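PDB 6W1W: motility-associated killing factor MakB from Vibrio cholerae serotype O1, which is probably one part of a three-component cytotoxin whose members structurally resemble alpha-pore-forming toxins. Local coordinates for residues I81-Q84 and T85-A89; S322-T325 and I326-V330. All blocks are in the same frame, centred on the assembly; numbering follows the deposited sequence.

Contact 1. Residues I81-Q84 and T85-A89; sequences INYQ and TTFDA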
ATOM      1  N   ILE A  81      11.388   0.863 -17.335  1.00107.64           N
ATOM      2  CA  ILE A  81      12.746   0.416 -17.626  1.00121.63           C
ATOM      3  C   ILE A  81      12.873  -0.003 -19.085  1.00140.89           C
ATOM      4  O   ILE A  81      13.794   0.424 -19.792  1.00148.75           O
ATOM      5  CB  ILE A  81      13.149  -0.724 -16.673  1.00120.68           C
ATOM      6  CG1 ILE A  81      13.246  -0.204 -15.237  1.00132.97           C
ATOM      7  CG2 ILE A  81      14.463  -1.345 -17.111  1.00107.47           C
ATOM      8  CD1 ILE A  81      13.607  -1.272 -14.232  1.00133.22           C
ATOM      9  N   ASN A  82      11.948  -0.842 -19.559  1.00142.57           N
ATOM     10  CA  ASN A  82      11.994  -1.287 -20.948  1.00141.06           C
ATOM     11  C   ASN A  82      11.795  -0.127 -21.917  1.00126.89           C
ATOM     12  O   ASN A  82      12.398  -0.112 -22.998  1.00126.38           O
ATOM     13  CB  ASN A  82      10.941  -2.374 -21.188  1.00146.48           C
ATOM     14  CG  ASN A  82      10.850  -2.795 -22.650  1.00150.52           C
ATOM     15  OD1 ASN A  82      11.758  -3.438 -23.182  1.00153.76           O
ATOM     16  ND2 ASN A  82       9.741  -2.450 -23.300  1.00134.83           N
ATOM     17  N   TYR A  83      10.970   0.858 -21.551  1.00100.63           N
ATOM     18  CA  TYR A  83      10.709   1.959 -22.474  1.00 99.27           C
ATOM     19  C   TYR A  83      11.954   2.810 -22.697  1.00113.77           C
ATOM     20  O   TYR A  83      12.206   3.263 -23.819  1.00106.30           O
ATOM     21  CB  TYR A  83       9.558   2.828 -21.974  1.00 93.59           C
ATOM     22  CG  TYR A  83       9.222   3.950 -22.932  1.00 99.06           C
ATOM     23  CD1 TYR A  83       8.523   3.703 -24.106  1.00108.78           C
ATOM     24  CD2 TYR A  83       9.620   5.252 -22.674  1.00103.41           C
ATOM     25  CE1 TYR A  83       8.222   4.724 -24.993  1.00109.54           C
ATOM     26  CE2 TYR A  83       9.322   6.280 -23.553  1.00117.33           C
ATOM     27  CZ  TYR A  83       8.624   6.012 -24.709  1.00119.41           C
ATOM     28  OH  TYR A  83       8.331   7.038 -25.580  1.00112.65           O
ATOM     29  N   GLN A  84      12.740   3.043 -21.642  1.00125.37           N
ATOM     30  CA  GLN A  84      13.997   3.764 -21.815  1.00125.27           C
ATOM     31  C   GLN A  84      14.973   2.969 -22.669  1.00124.48           C
ATOM     32  O   GLN A  84      15.793   3.556 -23.386  1.00120.84           O
ATOM     33  CB  GLN A  84      14.611   4.084 -20.452  1.00128.53           C
ATOM     34  CG  GLN A  84      15.912   4.870 -20.522  1.00127.70           C
ATOM     35  CD  GLN A  84      17.138   3.975 -20.584  1.00133.21           C
ATOM     36  OE1 GLN A  84      17.132   2.855 -20.064  1.00117.47           O
ATOM     37  NE2 GLN A  84      18.197   4.463 -21.228  1.00101.63           N
ATOM     38  N   THR A  85      14.892   1.638 -22.617  1.00125.70           N
ATOM     39  CA  THR A  85      15.790   0.806 -23.413  1.00133.55           C
ATOM     40  C   THR A  85      15.528   0.984 -24.905  1.00137.66           C
ATOM     41  O   THR A  85      16.449   1.278 -25.676  1.00142.92           O
ATOM     42  CB  THR A  85      15.644  -0.662 -23.008  1.00135.91           C
ATOM     43  OG1 THR A  85      15.880  -0.795 -21.602  1.00139.64           O
ATOM     44  CG2 THR A  85      16.640  -1.531 -23.771  1.00126.01           C
ATOM     45  N   THR A  86      14.271   0.822 -25.330  1.00131.27           N
ATOM     46  CA  THR A  86      13.943   0.999 -26.741  1.00133.49           C
ATOM     47  C   THR A  86      14.010   2.459 -27.167  1.00127.03           C
ATOM     48  O   THR A  86      14.088   2.739 -28.367  1.00136.60           O
ATOM     49  CB  THR A  86      12.553   0.431 -27.054  1.00129.15           C
ATOM     50  OG1 THR A  86      11.556   1.166 -26.332  1.00125.59           O
ATOM     51  CG2 THR A  86      12.473  -1.044 -26.668  1.00120.96           C
ATOM     52  N   PHE A  87      13.988   3.396 -26.217  1.00109.46           N
ATOM     53  CA  PHE A  87      14.078   4.808 -26.576  1.00109.71           C
ATOM     54  C   PHE A  87      15.497   5.180 -26.988  1.00128.04           C
ATOM     55  O   PHE A  87      15.691   5.961 -27.930  1.00115.68           O
ATOM     56  CB  PHE A  87      13.612   5.678 -25.410  1.00 98.82           C
ATOM     57  CG  PHE A  87      13.324   7.108 -25.788  1.00104.09           C
ATOM     58  CD1 PHE A  87      14.356   8.012 -25.987  1.00115.56           C
ATOM     59  CD2 PHE A  87      12.019   7.551 -25.916  1.00107.45           C
ATOM     60  CE1 PHE A  87      14.091   9.326 -26.327  1.00125.15           C
ATOM     61  CE2 PHE A  87      11.748   8.866 -26.250  1.00105.18           C
ATOM     62  CZ  PHE A  87      12.784   9.753 -26.457  1.00118.77           C
ATOM     63  N   ASP A  88      16.503   4.638 -26.292  1.00136.84           N
ATOM     64  CA  ASP A  88      17.895   4.892 -26.650  1.00142.32           C
ATOM     65  C   ASP A  88      18.251   4.333 -28.019  1.00155.61           C
ATOM     66  O   ASP A  88      19.167   4.851 -28.667  1.00165.23           O
ATOM     67  CB  ASP A  88      18.829   4.308 -25.590  1.00142.69           C
ATOM     68  CG  ASP A  88      19.227   5.327 -24.546  1.00152.52           C
ATOM     69  OD1 ASP A  88      18.752   6.481 -24.638  1.00144.43           O
ATOM     70  OD2 ASP A  88      20.020   4.979 -23.643  1.00151.97           O
ATOM     71  N   ALA A  89      17.549   3.294 -28.476  1.00158.89           N
ATOM     72  CA  ALA A  89      17.790   2.785 -29.822  1.00150.22           C
ATOM     73  C   ALA A  89      17.474   3.834 -30.879  1.00144.68           C
ATOM     74  O   ALA A  89      18.139   3.884 -31.921  1.00137.94           O
ATOM     75  CB  ALA A  89      16.968   1.519 -30.068  1.00137.86           C
TER

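Contact 2. Residues S322-T325 and I326-V330; sequences SWKT and ISEFV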
ATOM      1  N   SER A 322      16.869  12.146 -19.817  1.00128.80           N
ATOM      2  CA  SER A 322      15.816  12.233 -18.812  1.00122.75           C
ATOM      3  C   SER A 322      15.140  10.888 -18.582  1.00115.99           C
ATOM      4  O   SER A 322      14.709  10.598 -17.461  1.00118.69           O
ATOM      5  CB  SER A 322      14.783  13.283 -19.222  1.00119.50           C
ATOM      6  OG  SER A 322      15.377  14.562 -19.338  1.00123.95           O
ATOM      7  N   TRP A 323      15.033  10.059 -19.625  1.00108.80           N
ATOM      8  CA  TRP A 323      14.514   8.710 -19.431  1.00116.46           C
ATOM      9  C   TRP A 323      15.482   7.857 -18.627  1.00126.25           C
ATOM     10  O   TRP A 323      15.050   6.981 -17.867  1.00122.07           O
ATOM     11  CB  TRP A 323      14.205   8.048 -20.777  1.00112.24           C
ATOM     12  CG  TRP A 323      12.946   8.572 -21.373  1.00113.41           C
ATOM     13  CD1 TRP A 323      12.824   9.403 -22.450  1.00110.80           C
ATOM     14  CD2 TRP A 323      11.618   8.336 -20.896  1.00103.29           C
ATOM     15  NE1 TRP A 323      11.501   9.689 -22.677  1.00107.17           N
ATOM     16  CE2 TRP A 323      10.740   9.046 -21.736  1.00102.02           C
ATOM     17  CE3 TRP A 323      11.086   7.590 -19.841  1.00100.11           C
ATOM     18  CZ2 TRP A 323       9.360   9.025 -21.557  1.00101.15           C
ATOM     19  CZ3 TRP A 323       9.717   7.573 -19.665  1.00 95.54           C
ATOM     20  CH2 TRP A 323       8.871   8.285 -20.517  1.00 89.46           C
ATOM     21  N   LYS A 324      16.785   8.100 -18.773  1.00126.69           N
ATOM     22  CA  LYS A 324      17.760   7.373 -17.969  1.00122.43           C
ATOM     23  C   LYS A 324      17.600   7.706 -16.492  1.00119.71           C
ATOM     24  O   LYS A 324      17.753   6.830 -15.632  1.00118.10           O
ATOM     25  CB  LYS A 324      19.180   7.687 -18.446  1.00129.45           C
ATOM     26  CG  LYS A 324      20.249   6.758 -17.880  1.00143.69           C
ATOM     27  CD  LYS A 324      19.949   5.302 -18.209  1.00146.42           C
ATOM     28  CE  LYS A 324      21.067   4.376 -17.750  1.00148.30           C
ATOM     29  NZ  LYS A 324      21.290   4.444 -16.279  1.00146.51           N
ATOM     30  N   THR A 325      17.276   8.964 -16.180  1.00121.94           N
ATOM     31  CA  THR A 325      17.028   9.346 -14.793  1.00121.79           C
ATOM     32  C   THR A 325      15.778   8.660 -14.252  1.00117.56           C
ATOM     33  O   THR A 325      15.761   8.197 -13.105  1.00119.94           O
ATOM     34  CB  THR A 325      16.906  10.871 -14.681  1.00118.97           C
ATOM     35  OG1 THR A 325      18.093  11.497 -15.194  1.00106.93           O
ATOM     36  CG2 THR A 325      16.715  11.290 -13.232  1.00117.45           C
ATOM     37  N   ILE A 326      14.727   8.567 -15.072  1.00122.75           N
ATOM     38  CA  ILE A 326      13.494   7.925 -14.626  1.00112.48           C
ATOM     39  C   ILE A 326      13.687   6.417 -14.513  1.00102.91           C
ATOM     40  O   ILE A 326      13.194   5.783 -13.573  1.00112.46           O
ATOM     41  CB  ILE A 326      12.329   8.284 -15.568  1.00103.47           C
ATOM     42  CG1 ILE A 326      12.102   9.796 -15.568  1.00108.04           C
ATOM     43  CG2 ILE A 326      11.056   7.557 -15.156  1.00 87.57           C
ATOM     44  CD1 ILE A 326      10.895  10.233 -16.345  1.00104.31           C
ATOM     45  N   SER A 327      14.418   5.821 -15.458  1.00100.65           N
ATOM     46  CA  SER A 327      14.676   4.386 -15.382  1.00117.21           C
ATOM     47  C   SER A 327      15.510   4.048 -14.155  1.00127.95           C
ATOM     48  O   SER A 327      15.310   3.002 -13.525  1.00135.11           O
ATOM     49  CB  SER A 327      15.371   3.902 -16.655  1.00124.41           C
ATOM     50  OG  SER A 327      15.492   2.487 -16.661  1.00123.68           O
ATOM     51  N   GLU A 328      16.445   4.929 -13.791  1.00125.91           N
ATOM     52  CA  GLU A 328      17.248   4.694 -12.595  1.00120.72           C
ATOM     53  C   GLU A 328      16.429   4.863 -11.321  1.00116.50           C
ATOM     54  O   GLU A 328      16.705   4.194 -10.318  1.00117.67           O
ATOM     55  CB  GLU A 328      18.460   5.626 -12.585  1.00120.58           C
ATOM     56  CG  GLU A 328      19.555   5.227 -13.567  1.00128.49           C
ATOM     57  CD  GLU A 328      20.666   6.260 -13.663  1.00142.71           C
ATOM     58  OE1 GLU A 328      20.749   7.140 -12.780  1.00143.01           O
ATOM     59  OE2 GLU A 328      21.455   6.194 -14.630  1.00146.54           O
ATOM     60  N   PHE A 329      15.425   5.746 -11.335  1.00115.13           N
ATOM     61  CA  PHE A 329      14.559   5.882 -10.168  1.00113.29           C
ATOM     62  C   PHE A 329      13.694   4.646  -9.971  1.00112.04           C
ATOM     63  O   PHE A 329      13.404   4.261  -8.831  1.00115.67           O
ATOM     64  CB  PHE A 329      13.672   7.119 -10.297  1.00108.72           C
ATOM     65  CG  PHE A 329      12.754   7.328  -9.126  1.00117.92           C
ATOM     66  CD1 PHE A 329      13.201   7.978  -7.987  1.00123.95           C
ATOM     67  CD2 PHE A 329      11.447   6.875  -9.156  1.00117.32           C
ATOM     68  CE1 PHE A 329      12.361   8.171  -6.903  1.00122.85           C
ATOM     69  CE2 PHE A 329      10.604   7.064  -8.071  1.00117.85           C
ATOM     70  CZ  PHE A 329      11.063   7.715  -6.945  1.00110.88           C
ATOM     71  N   VAL A 330      13.267   4.017 -11.064  1.00108.98           N
ATOM     72  CA  VAL A 330      12.421   2.836 -10.948  1.00104.13           C
ATOM     73  C   VAL A 330      13.240   1.627 -10.500  1.00101.59           C
ATOM     74  O   VAL A 330      12.728   0.753  -9.789  1.00 99.43           O
ATOM     75  CB  VAL A 330      11.686   2.583 -12.280  1.00100.81           C
ATOM     76  CG1 VAL A 330      10.871   1.314 -12.225  1.00 94.72           C
ATOM     77  CG2 VAL A 330      10.777   3.766 -12.616  1.00 95.86           C
TER

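Contact 1. Residues I81-Q84 and T85-A89
Four i to i+4 backbone bonds, from the Ile81 to Thr85 pair to the Gln84 to Asp88 pair, continue helix 69-90 through residues 81-84 and 85-89. The amide N of Thr85 lies 3.3 Å from Ile81 O, a fairly long bond, and Asp88 N reaches Gln84 O in the same pattern. Between them the Thr86 N to Asn82 O bond is the straightest, with an N-H...O angle of 166°, whereas Phe87 N meets Tyr83 O along a more bent path.

The hydroxyl of Thr85 adds a second grip on the first carbonyl, a threonine side chain returning to the C=O four residues back within the helix. With OG1 turned back beside its own backbone N (chi1 -56°), the side chain donates from OG1 to Ile81 O at 3.0 Å. The amide and the hydroxyl reach this oxygen from opposite faces of the carbonyl plane, so one acceptor is held by two donors of the same residue. Thr86 folds its OG1 toward Tyr83 O instead, a weak bond.

The buried Tyr83 and Phe87 place this helix among its neighbours: Tyr83 touches Leu110 and Leu114 of helix 100-151, and both rings meet Trp323 of helix 316-333, packing consistent with the helical architecture of alpha-pore-forming toxins. The two rings follow one another by one turn, centroids 5.8 Å apart and planes inclined at 59°, an oblique pairing. The phenolic OH of Tyr83 sits at the edge of the Phe87 ring, in its plane, 3.7 Å from CD2.

On another flank, Gln84 bends at chi2, carrying NE2 to 3.1 Å from Asp88 OD2. The angle is poor for a hydrogen bond, and the amide and carboxylate planes stand nearly perpendicular, leaving proximity and probably a mild electrostatic attraction.

Contact 2. Residues S322-T325 and I326-V330
Lys324 and Glu328 are brought together by their first torsions. The lysine sends CG beside its carbonyl carbon (chi1 -167°) and then bends at chi2 and chi4, while Glu328 sets CG beside its own backbone N (chi1 -74°), on the side of the preceding turn, and runs extended beyond it, so that the two chains converge one helical turn apart. Their ends form a salt bridge between Lys324 NZ and Glu328 OE2; the modelled separation is very short, and its exact length is doubtful at this resolution. The glutamate also leans over the backbone, with Glu328 CG 3.2 Å from Lys324 O.

The i to i+4 bond from Glu328 N to Lys324 O (3.0 Å) joins the same two residues in helix 316-333. Flanking it are Ile326 N to Ser322 O, Ser327 N to Trp323 O with an N-H...O angle of 161°, and Phe329 N to Thr325 O. Ile326 directs CG1 back along the helix to 3.3 Å from Ser322 O, while Ile326 CD1 approaches Trp323 CE3 at 4.4 Å, obliquely to the indole.

Phe329 packs on Leu13 and Thr17 of helix 9-35. This stretch is amphipathic: Trp323, Ile326 and Phe329 are buried, the indole N-H being satisfied by Leu5 O, whereas the exposed Lys324 and Glu328 partly neutralise each other's charge, probably favouring their ionised forms.

Contact 1 comes first along the chain, on helix 69-90, and contact 2 follows much later, on helix 316-333; their centres are about 10 Å apart, on the same side of the chain's centre. The two helices pack directly: Tyr83 CE2 lies 3.4 Å from Trp323 CZ2, and the rings meet edge-to-face, while Phe87 also meets the indole with planes at about 40°. Gln84 CG sits 3.5 Å from Trp323 O, and Ile81 CA is 3.6 Å from Ser327 OG. Segments distant in sequence are thus joined within the helical part of the protein, consistent with the elongated helical architecture of alpha-pore-forming toxins.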